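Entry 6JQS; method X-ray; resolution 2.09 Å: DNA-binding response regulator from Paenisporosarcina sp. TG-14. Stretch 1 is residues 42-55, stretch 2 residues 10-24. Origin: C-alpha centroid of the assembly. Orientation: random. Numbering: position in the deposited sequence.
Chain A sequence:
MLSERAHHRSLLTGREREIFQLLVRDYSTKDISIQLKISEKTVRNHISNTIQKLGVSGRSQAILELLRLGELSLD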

ATOM      1  N   THR A  42      -1.779   1.711  12.023  1.00 31.85           N
ATOM      2  CA  THR A  42      -2.772   2.163  11.018  1.00 34.60           C
ATOM      3  C   THR A  42      -2.225   1.800   9.621  1.00 31.93           C
ATOM      4  O   THR A  42      -3.020   1.350   8.795  1.00 32.37           O
ATOM      5  CB  THR A  42      -3.041   3.659  11.118  1.00 36.17           C
ATOM      6  OG1 THR A  42      -3.461   3.973  12.443  1.00 39.03           O
ATOM      7  CG2 THR A  42      -4.088   4.161  10.136  1.00 37.83           C
ATOM      8  N   VAL A  43      -0.917   2.009   9.392  1.00 32.86           N
ATOM      9  CA  VAL A  43      -0.234   1.629   8.113  1.00 34.30           C
ATOM     10  C   VAL A  43      -0.445   0.142   7.870  1.00 30.22           C
ATOM     11  O   VAL A  43      -0.973  -0.231   6.798  1.00 30.17           O
ATOM     12  CB  VAL A  43       1.257   1.975   8.098  1.00 31.66           C
ATOM     13  CG1 VAL A  43       1.965   1.381   6.877  1.00 31.76           C
ATOM     14  CG2 VAL A  43       1.458   3.462   8.187  1.00 30.14           C
ATOM     15  N   ARG A  44      -0.122  -0.685   8.856  1.00 28.98           N
ATOM     16  CA  ARG A  44      -0.347  -2.161   8.794  1.00 34.04           C
ATOM     17  C   ARG A  44      -1.806  -2.520   8.501  1.00 32.86           C
ATOM     18  O   ARG A  44      -2.035  -3.457   7.664  1.00 29.99           O
ATOM     19  CB  ARG A  44       0.138  -2.804  10.094  1.00 43.65           C
ATOM     20  CG  ARG A  44       1.648  -2.792  10.263  1.00 47.16           C
ATOM     21  CD  ARG A  44       2.004  -3.873  11.264  1.00 53.77           C
ATOM     22  NE  ARG A  44       3.416  -3.902  11.568  1.00 67.79           N
ATOM     23  CZ  ARG A  44       4.013  -3.211  12.537  1.00 77.52           C
ATOM     24  NH1 ARG A  44       3.325  -2.393  13.325  1.00 83.59           N
ATOM     25  NH2 ARG A  44       5.318  -3.341  12.704  1.00 74.57           N
ATOM     26  N   ASN A  45      -2.773  -1.889   9.180  1.00 32.28           N
ATOM     27  CA  ASN A  45      -4.220  -2.184   9.004  1.00 31.65           C
ATOM     28  C   ASN A  45      -4.657  -1.745   7.601  1.00 31.80           C
ATOM     29  O   ASN A  45      -5.495  -2.434   7.006  1.00 29.28           O
ATOM     30  CB  ASN A  45      -5.084  -1.606  10.121  1.00 36.72           C
ATOM     31  CG  ASN A  45      -4.898  -2.390  11.410  1.00 35.68           C
ATOM     32  OD1 ASN A  45      -4.821  -3.609  11.379  1.00 34.63           O
ATOM     33  ND2 ASN A  45      -4.811  -1.704  12.520  1.00 33.42           N
ATOM     34  N   HIS A  46      -4.071  -0.701   7.053  1.00 31.26           N
ATOM     35  CA  HIS A  46      -4.421  -0.265   5.670  1.00 31.01           C
ATOM     36  C   HIS A  46      -3.967  -1.319   4.648  1.00 27.52           C
ATOM     37  O   HIS A  46      -4.691  -1.595   3.676  1.00 30.59           O
ATOM     38  CB  HIS A  46      -3.783   1.086   5.386  1.00 30.10           C
ATOM     39  CG  HIS A  46      -4.614   2.252   5.771  1.00 36.63           C
ATOM     40  ND1 HIS A  46      -4.170   3.195   6.696  1.00 44.92           N
ATOM     41  CD2 HIS A  46      -5.848   2.634   5.384  1.00 28.94           C
ATOM     42  CE1 HIS A  46      -5.102   4.105   6.846  1.00 35.70           C
ATOM     43  NE2 HIS A  46      -6.146   3.760   6.095  1.00 40.04           N
ATOM     44  N   ILE A  47      -2.747  -1.793   4.822  1.00 28.77           N
ATOM     45  CA  ILE A  47      -2.121  -2.847   4.008  1.00 29.79           C
ATOM     46  C   ILE A  47      -3.009  -4.086   4.125  1.00 31.81           C
ATOM     47  O   ILE A  47      -3.349  -4.689   3.063  1.00 27.75           O
ATOM     48  CB  ILE A  47      -0.667  -3.072   4.459  1.00 25.56           C
ATOM     49  CG1 ILE A  47       0.228  -1.885   4.093  1.00 25.18           C
ATOM     50  CG2 ILE A  47      -0.152  -4.384   3.904  1.00 30.24           C
ATOM     51  CD1 ILE A  47       1.578  -1.887   4.782  1.00 26.43           C
ATOM     52  N   SER A  48      -3.393  -4.490   5.343  1.00 26.63           N
ATOM     53  CA  SER A  48      -4.237  -5.709   5.510  1.00 29.70           C
ATOM     54  C   SER A  48      -5.546  -5.548   4.774  1.00 25.47           C
ATOM     55  O   SER A  48      -5.997  -6.533   4.104  1.00 29.36           O
ATOM     56  CB  SER A  48      -4.499  -6.089   6.917  1.00 30.23           C
ATOM     57  OG  SER A  48      -3.270  -6.296   7.567  1.00 36.61           O
ATOM     58  N   ASN A  49      -6.145  -4.365   4.905  1.00 28.00           N
ATOM     59  CA  ASN A  49      -7.439  -4.075   4.258  1.00 29.98           C
ATOM     60  C   ASN A  49      -7.291  -4.187   2.741  1.00 28.79           C
ATOM     61  O   ASN A  49      -8.217  -4.699   2.096  1.00 31.34           O
ATOM     62  CB  ASN A  49      -7.912  -2.693   4.710  1.00 36.95           C
ATOM     63  CG  ASN A  49      -9.395  -2.496   4.545  1.00 42.17           C
ATOM     64  OD1 ASN A  49     -10.154  -3.426   4.759  1.00 44.92           O
ATOM     65  ND2 ASN A  49      -9.790  -1.286   4.195  1.00 49.16           N
ATOM     66  N   THR A  50      -6.208  -3.657   2.155  1.00 31.89           N
ATOM     67  CA  THR A  50      -6.032  -3.648   0.660  1.00 29.32           C
ATOM     68  C   THR A  50      -5.835  -5.094   0.196  1.00 29.44           C
ATOM     69  O   THR A  50      -6.396  -5.530  -0.813  1.00 28.43           O
ATOM     70  CB  THR A  50      -4.857  -2.750   0.252  1.00 32.62           C
ATOM     71  OG1 THR A  50      -5.121  -1.492   0.850  1.00 32.93           O
ATOM     72  CG2 THR A  50      -4.716  -2.565  -1.246  1.00 32.74           C
ATOM     73  N   ILE A  51      -5.029  -5.863   0.937  1.00 33.08           N
ATOM     74  CA  ILE A  51      -4.764  -7.291   0.630  1.00 33.38           C
ATOM     75  C   ILE A  51      -6.100  -8.006   0.506  1.00 29.54           C
ATOM     76  O   ILE A  51      -6.271  -8.825  -0.450  1.00 29.09           O
ATOM     77  CB  ILE A  51      -3.832  -7.933   1.688  1.00 32.93           C
ATOM     78  CG1 ILE A  51      -2.390  -7.468   1.490  1.00 31.29           C
ATOM     79  CG2 ILE A  51      -3.946  -9.448   1.670  1.00 35.44           C
ATOM     80  CD1 ILE A  51      -1.530  -7.664   2.748  1.00 30.30           C
ATOM     81  N   GLN A  52      -7.006  -7.748   1.440  1.00 31.33           N
ATOM     82  CA  GLN A  52      -8.327  -8.431   1.492  1.00 35.61           C
ATOM     83  C   GLN A  52      -9.194  -7.909   0.338  1.00 35.03           C
ATOM     84  O   GLN A  52      -9.785  -8.718  -0.348  1.00 33.63           O
ATOM     85  CB  GLN A  52      -8.996  -8.231   2.857  1.00 41.23           C
ATOM     86  CG  GLN A  52      -8.281  -8.999   3.971  1.00 51.58           C
ATOM     87  CD  GLN A  52      -8.231 -10.505   3.796  1.00 57.76           C
ATOM     88  OE1 GLN A  52      -7.194 -11.105   3.451  1.00 55.86           O
ATOM     89  NE2 GLN A  52      -9.367 -11.138   4.062  1.00 61.51           N
ATOM     90  N   LYS A  53      -9.231  -6.602   0.105  1.00 34.99           N
ATOM     91  CA  LYS A  53     -10.030  -6.012  -1.015  1.00 33.81           C
ATOM     92  C   LYS A  53      -9.583  -6.639  -2.348  1.00 34.21           C
ATOM     93  O   LYS A  53     -10.426  -7.040  -3.140  1.00 35.50           O
ATOM     94  CB  LYS A  53      -9.887  -4.493  -1.028  1.00 41.04           C
ATOM     95  CG  LYS A  53     -10.605  -3.737   0.079  1.00 47.14           C
ATOM     96  CD  LYS A  53     -10.993  -2.308  -0.316  1.00 56.92           C
ATOM     97  CE  LYS A  53     -12.324  -2.236  -1.053  1.00 68.26           C
ATOM     98  NZ  LYS A  53     -12.251  -1.440  -2.311  1.00 69.06           N
ATOM     99  N   LEU A  54      -8.286  -6.817  -2.574  1.00 38.00           N
ATOM    100  CA  LEU A  54      -7.761  -7.254  -3.895  1.00 33.25           C
ATOM    101  C   LEU A  54      -7.885  -8.769  -4.043  1.00 40.39           C
ATOM    102  O   LEU A  54      -7.750  -9.238  -5.185  1.00 35.92           O
ATOM    103  CB  LEU A  54      -6.299  -6.834  -4.041  1.00 33.49           C
ATOM    104  CG  LEU A  54      -6.082  -5.338  -4.076  1.00 31.81           C
ATOM    105  CD1 LEU A  54      -4.595  -5.024  -3.973  1.00 36.46           C
ATOM    106  CD2 LEU A  54      -6.687  -4.739  -5.318  1.00 33.68           C
ATOM    107  N   GLY A  55      -8.106  -9.463  -2.935  1.00 32.79           N
ATOM    108  CA  GLY A  55      -8.227 -10.932  -2.815  1.00 38.79           C
ATOM    109  C   GLY A  55      -6.906 -11.655  -2.934  1.00 38.63           C
ATOM    110  O   GLY A  55      -6.899 -12.769  -3.522  1.00 36.70           O
TER
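Stretch 2, residues 10-24: SLLTGREREIFQLLV

Stretch 2 opens in a short loop, Ser10 to Thr13, and enters a helix at Gly14. Thr13 is the N-cap: its OG1 accepts from Glu16 N at 3.1 Å, while Thr13 N returns a bond to Glu16 OE1 at 3.0 Å, so each residue satisfies a backbone amide of the other. The helix then lies almost square across helix 42-54, with an angle of 98° between their N-to-C directions and axes 10.0 Å apart. The backbones come nearest at His46 and Glu16, with 6.3 Å between their CA atoms.

Ile19 points toward stretch 1 and fills the hollow between Val43, His46 and Ile47. Its CD1 lies 3.6 Å from His46 CB, and its CG2 sits 3.8 Å from Ile47 CG1 and 4.1 Å from Val43 CG1; a branched aliphatic side chain can meet all three neighbours at once. One turn on, Leu23 CD1 reaches Ile47 CD1 at 3.8 Å.

Phe20 starts out sideways, but its flat ring reaches back to stretch 1, with CE2 3.5 Å from Thr50 CB and CZ 3.9 Å from Ile47 CA. The ring lies against the short side chain of Thr50, whose OG1 donates to His46 O at 2.9 Å, satisfying the hydroxyl within its own helix, and whose methyl CG2 packs 3.5 Å from Leu12 CD2.

His46 offers one ring face to the aliphatic part of Arg15; His46 CE1 and Arg15 CD are 3.8 Å apart. Glu16 starts out sideways but bends in, its CG 4.0 Å from His46 CD2 and its OE2 3.4 Å from Thr50 OG1. The loop meets the end of helix 42-54: Lys53 NZ makes a weak hydrogen bond to Leu11 O at 3.2 Å, and Leu11 CD2, in a poorly ordered residue, lies 4.3 Å from Leu54 CD2.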

ATOM      1  N   SER A  10     -11.279   5.469  -7.892  1.00 74.44           N
ATOM      2  CA  SER A  10     -10.246   4.415  -7.714  1.00 69.86           C
ATOM      3  C   SER A  10     -10.792   3.272  -6.837  1.00 68.60           C
ATOM      4  O   SER A  10     -11.915   3.407  -6.316  1.00 78.70           O
ATOM      5  CB  SER A  10      -8.987   5.036  -7.148  1.00 66.39           C
ATOM      6  OG  SER A  10      -7.980   4.063  -6.923  1.00 65.49           O
ATOM      7  N   LEU A  11     -10.037   2.178  -6.717  1.00 66.70           N
ATOM      8  CA  LEU A  11     -10.332   1.000  -5.848  1.00 67.41           C
ATOM      9  C   LEU A  11      -9.703   1.247  -4.472  1.00 60.56           C
ATOM     10  O   LEU A  11     -10.130   0.610  -3.499  1.00 63.02           O
ATOM     11  CB  LEU A  11      -9.746  -0.256  -6.507  1.00 71.88           C
ATOM     12  CG  LEU A  11     -10.464  -1.582  -6.258  1.00 71.79           C
ATOM     13  CD1 LEU A  11     -11.974  -1.445  -6.411  1.00 71.50           C
ATOM     14  CD2 LEU A  11      -9.921  -2.658  -7.194  1.00 74.00           C
ATOM     15  N   LEU A  12      -8.718   2.146  -4.421  1.00 62.23           N
ATOM     16  CA  LEU A  12      -8.004   2.578  -3.191  1.00 61.64           C
ATOM     17  C   LEU A  12      -8.328   4.039  -2.906  1.00 59.62           C
ATOM     18  O   LEU A  12      -8.505   4.820  -3.875  1.00 55.87           O
ATOM     19  CB  LEU A  12      -6.486   2.522  -3.374  1.00 62.71           C
ATOM     20  CG  LEU A  12      -5.892   1.330  -4.103  1.00 61.44           C
ATOM     21  CD1 LEU A  12      -4.555   1.732  -4.716  1.00 62.95           C
ATOM     22  CD2 LEU A  12      -5.731   0.171  -3.136  1.00 57.36           C
ATOM     23  N   THR A  13      -8.226   4.414  -1.635  1.00 47.48           N
ATOM     24  CA  THR A  13      -8.107   5.820  -1.195  1.00 47.08           C
ATOM     25  C   THR A  13      -6.708   6.289  -1.576  1.00 48.18           C
ATOM     26  O   THR A  13      -5.847   5.385  -1.803  1.00 47.17           O
ATOM     27  CB  THR A  13      -8.346   5.959   0.321  1.00 50.59           C
ATOM     28  OG1 THR A  13      -7.187   5.481   1.010  1.00 46.51           O
ATOM     29  CG2 THR A  13      -9.575   5.199   0.773  1.00 52.02           C
ATOM     30  N   GLY A  14      -6.542   7.614  -1.688  1.00 39.67           N
ATOM     31  CA  GLY A  14      -5.263   8.324  -1.814  1.00 41.56           C
ATOM     32  C   GLY A  14      -4.261   7.840  -0.776  1.00 45.86           C
ATOM     33  O   GLY A  14      -3.066   7.675  -1.099  1.00 39.98           O
ATOM     34  N   ARG A  15      -4.710   7.618   0.461  1.00 45.87           N
ATOM     35  CA  ARG A  15      -3.785   7.212   1.545  1.00 40.85           C
ATOM     36  C   ARG A  15      -3.240   5.818   1.235  1.00 31.93           C
ATOM     37  O   ARG A  15      -2.042   5.695   1.333  1.00 35.61           O
ATOM     38  CB  ARG A  15      -4.462   7.267   2.914  1.00 48.68           C
ATOM     39  CG  ARG A  15      -3.560   6.762   4.023  1.00 48.21           C
ATOM     40  CD  ARG A  15      -3.886   7.414   5.345  1.00 54.30           C
ATOM     41  NE  ARG A  15      -3.300   8.747   5.474  1.00 49.43           N
ATOM     42  CZ  ARG A  15      -3.639   9.608   6.436  1.00 57.28           C
ATOM     43  NH1 ARG A  15      -3.079  10.810   6.495  1.00 51.09           N
ATOM     44  NH2 ARG A  15      -4.559   9.269   7.327  1.00 47.87           N
ATOM     45  N   GLU A  16      -4.108   4.836   0.942  1.00 35.97           N
ATOM     46  CA  GLU A  16      -3.768   3.428   0.603  1.00 41.24           C
ATOM     47  C   GLU A  16      -2.799   3.439  -0.590  1.00 38.54           C
ATOM     48  O   GLU A  16      -1.797   2.770  -0.524  1.00 27.94           O
ATOM     49  CB  GLU A  16      -5.024   2.618   0.269  1.00 40.34           C
ATOM     50  CG  GLU A  16      -5.849   2.104   1.467  1.00 48.20           C
ATOM     51  CD  GLU A  16      -7.211   1.508   1.073  1.00 54.34           C
ATOM     52  OE1 GLU A  16      -7.753   2.007   0.067  1.00 55.12           O
ATOM     53  OE2 GLU A  16      -7.702   0.475   1.703  1.00 50.12           O
ATOM     54  N   ARG A  17      -3.083   4.208  -1.643  1.00 34.47           N
ATOM     55  CA  ARG A  17      -2.164   4.297  -2.821  1.00 36.75           C
ATOM     56  C   ARG A  17      -0.806   4.858  -2.385  1.00 36.22           C
ATOM     57  O   ARG A  17       0.214   4.313  -2.785  1.00 43.01           O
ATOM     58  CB  ARG A  17      -2.750   5.176  -3.939  1.00 44.05           C
ATOM     59  CG  ARG A  17      -1.839   5.270  -5.161  1.00 44.17           C
ATOM     60  CD  ARG A  17      -2.317   6.220  -6.266  1.00 51.02           C
ATOM     61  NE  ARG A  17      -3.654   5.863  -6.712  1.00 48.39           N
ATOM     62  CZ  ARG A  17      -4.782   6.382  -6.217  1.00 53.10           C
ATOM     63  NH1 ARG A  17      -4.745   7.295  -5.262  1.00 53.49           N
ATOM     64  NH2 ARG A  17      -5.952   5.981  -6.670  1.00 54.10           N
ATOM     65  N   GLU A  18      -0.766   5.871  -1.528  1.00 39.17           N
ATOM     66  CA  GLU A  18       0.529   6.438  -1.078  1.00 36.74           C
ATOM     67  C   GLU A  18       1.283   5.407  -0.244  1.00 34.74           C
ATOM     68  O   GLU A  18       2.512   5.410  -0.294  1.00 32.78           O
ATOM     69  CB  GLU A  18       0.424   7.643  -0.145  1.00 39.23           C
ATOM     70  CG  GLU A  18      -0.118   8.922  -0.754  1.00 49.56           C
ATOM     71  CD  GLU A  18      -0.376   9.933   0.363  1.00 59.66           C
ATOM     72  OE1 GLU A  18      -1.557  10.156   0.711  1.00 53.38           O
ATOM     73  OE2 GLU A  18       0.618  10.458   0.916  1.00 63.80           O
ATOM     74  N   ILE A  19       0.602   4.660   0.621  1.00 33.89           N
ATOM     75  CA  ILE A  19       1.301   3.602   1.396  1.00 29.56           C
ATOM     76  C   ILE A  19       1.974   2.575   0.456  1.00 27.66           C
ATOM     77  O   ILE A  19       3.149   2.180   0.724  1.00 34.18           O
ATOM     78  CB  ILE A  19       0.356   2.930   2.401  1.00 31.10           C
ATOM     79  CG1 ILE A  19      -0.012   3.889   3.533  1.00 29.38           C
ATOM     80  CG2 ILE A  19       0.999   1.635   2.896  1.00 28.98           C
ATOM     81  CD1 ILE A  19      -1.254   3.451   4.337  1.00 28.81           C
ATOM     82  N   PHE A  20       1.252   2.047  -0.519  1.00 32.06           N
ATOM     83  CA  PHE A  20       1.777   1.012  -1.435  1.00 29.14           C
ATOM     84  C   PHE A  20       2.859   1.628  -2.345  1.00 34.12           C
ATOM     85  O   PHE A  20       3.791   0.876  -2.679  1.00 32.63           O
ATOM     86  CB  PHE A  20       0.664   0.331  -2.221  1.00 27.28           C
ATOM     87  CG  PHE A  20      -0.049  -0.736  -1.435  1.00 25.21           C
ATOM     88  CD1 PHE A  20       0.454  -2.015  -1.410  1.00 27.78           C
ATOM     89  CD2 PHE A  20      -1.090  -0.431  -0.575  1.00 31.73           C
ATOM     90  CE1 PHE A  20      -0.086  -2.992  -0.586  1.00 27.90           C
ATOM     91  CE2 PHE A  20      -1.658  -1.427   0.225  1.00 28.62           C
ATOM     92  CZ  PHE A  20      -1.147  -2.694   0.215  1.00 28.16           C
ATOM     93  N   GLN A  21       2.733   2.884  -2.788  1.00 33.03           N
ATOM     94  CA  GLN A  21       3.837   3.529  -3.581  1.00 33.72           C
ATOM     95  C   GLN A  21       5.123   3.570  -2.748  1.00 36.16           C
ATOM     96  O   GLN A  21       6.196   3.376  -3.301  1.00 33.43           O
ATOM     97  CB  GLN A  21       3.439   4.928  -4.073  1.00 33.07           C
ATOM     98  CG  GLN A  21       4.408   5.459  -5.125  1.00 39.15           C
ATOM     99  CD  GLN A  21       4.470   4.575  -6.361  1.00 36.69           C
ATOM    100  OE1 GLN A  21       3.580   4.570  -7.198  1.00 35.75           O
ATOM    101  NE2 GLN A  21       5.453   3.703  -6.409  1.00 39.13           N
ATOM    102  N   LEU A  22       5.048   3.755  -1.430  1.00 34.76           N
ATOM    103  CA  LEU A  22       6.246   3.712  -0.571  1.00 33.98           C
ATOM    104  C   LEU A  22       6.753   2.296  -0.342  1.00 35.27           C
ATOM    105  O   LEU A  22       7.990   2.168  -0.217  1.00 31.26           O
ATOM    106  CB  LEU A  22       6.001   4.457   0.761  1.00 39.18           C
ATOM    107  CG  LEU A  22       5.612   5.934   0.617  1.00 43.11           C
ATOM    108  CD1 LEU A  22       5.532   6.614   1.983  1.00 42.48           C
ATOM    109  CD2 LEU A  22       6.588   6.702  -0.262  1.00 49.53           C
ATOM    110  N   LEU A  23       5.895   1.269  -0.204  1.00 32.39           N
ATOM    111  CA  LEU A  23       6.381  -0.123  -0.175  1.00 32.52           C
ATOM    112  C   LEU A  23       7.144  -0.406  -1.479  1.00 29.99           C
ATOM    113  O   LEU A  23       8.188  -0.987  -1.463  1.00 25.30           O
ATOM    114  CB  LEU A  23       5.197  -1.074  -0.017  1.00 36.18           C
ATOM    115  CG  LEU A  23       4.547  -1.063   1.365  1.00 35.28           C
ATOM    116  CD1 LEU A  23       3.243  -1.849   1.317  1.00 37.07           C
ATOM    117  CD2 LEU A  23       5.493  -1.629   2.402  1.00 39.48           C
ATOM    118  N   VAL A  24       6.625   0.003  -2.623  1.00 35.10           N
ATOM    119  CA  VAL A  24       7.424  -0.230  -3.871  1.00 31.13           C
ATOM    120  C   VAL A  24       8.850   0.295  -3.659  1.00 29.11           C
ATOM    121  O   VAL A  24       9.841  -0.359  -4.144  1.00 34.02           O
ATOM    122  CB  VAL A  24       6.699   0.442  -5.045  1.00 32.93           C
ATOM    123  CG1 VAL A  24       7.616   0.574  -6.232  1.00 29.13           C
ATOM    124  CG2 VAL A  24       5.454  -0.335  -5.378  1.00 34.14           C
TER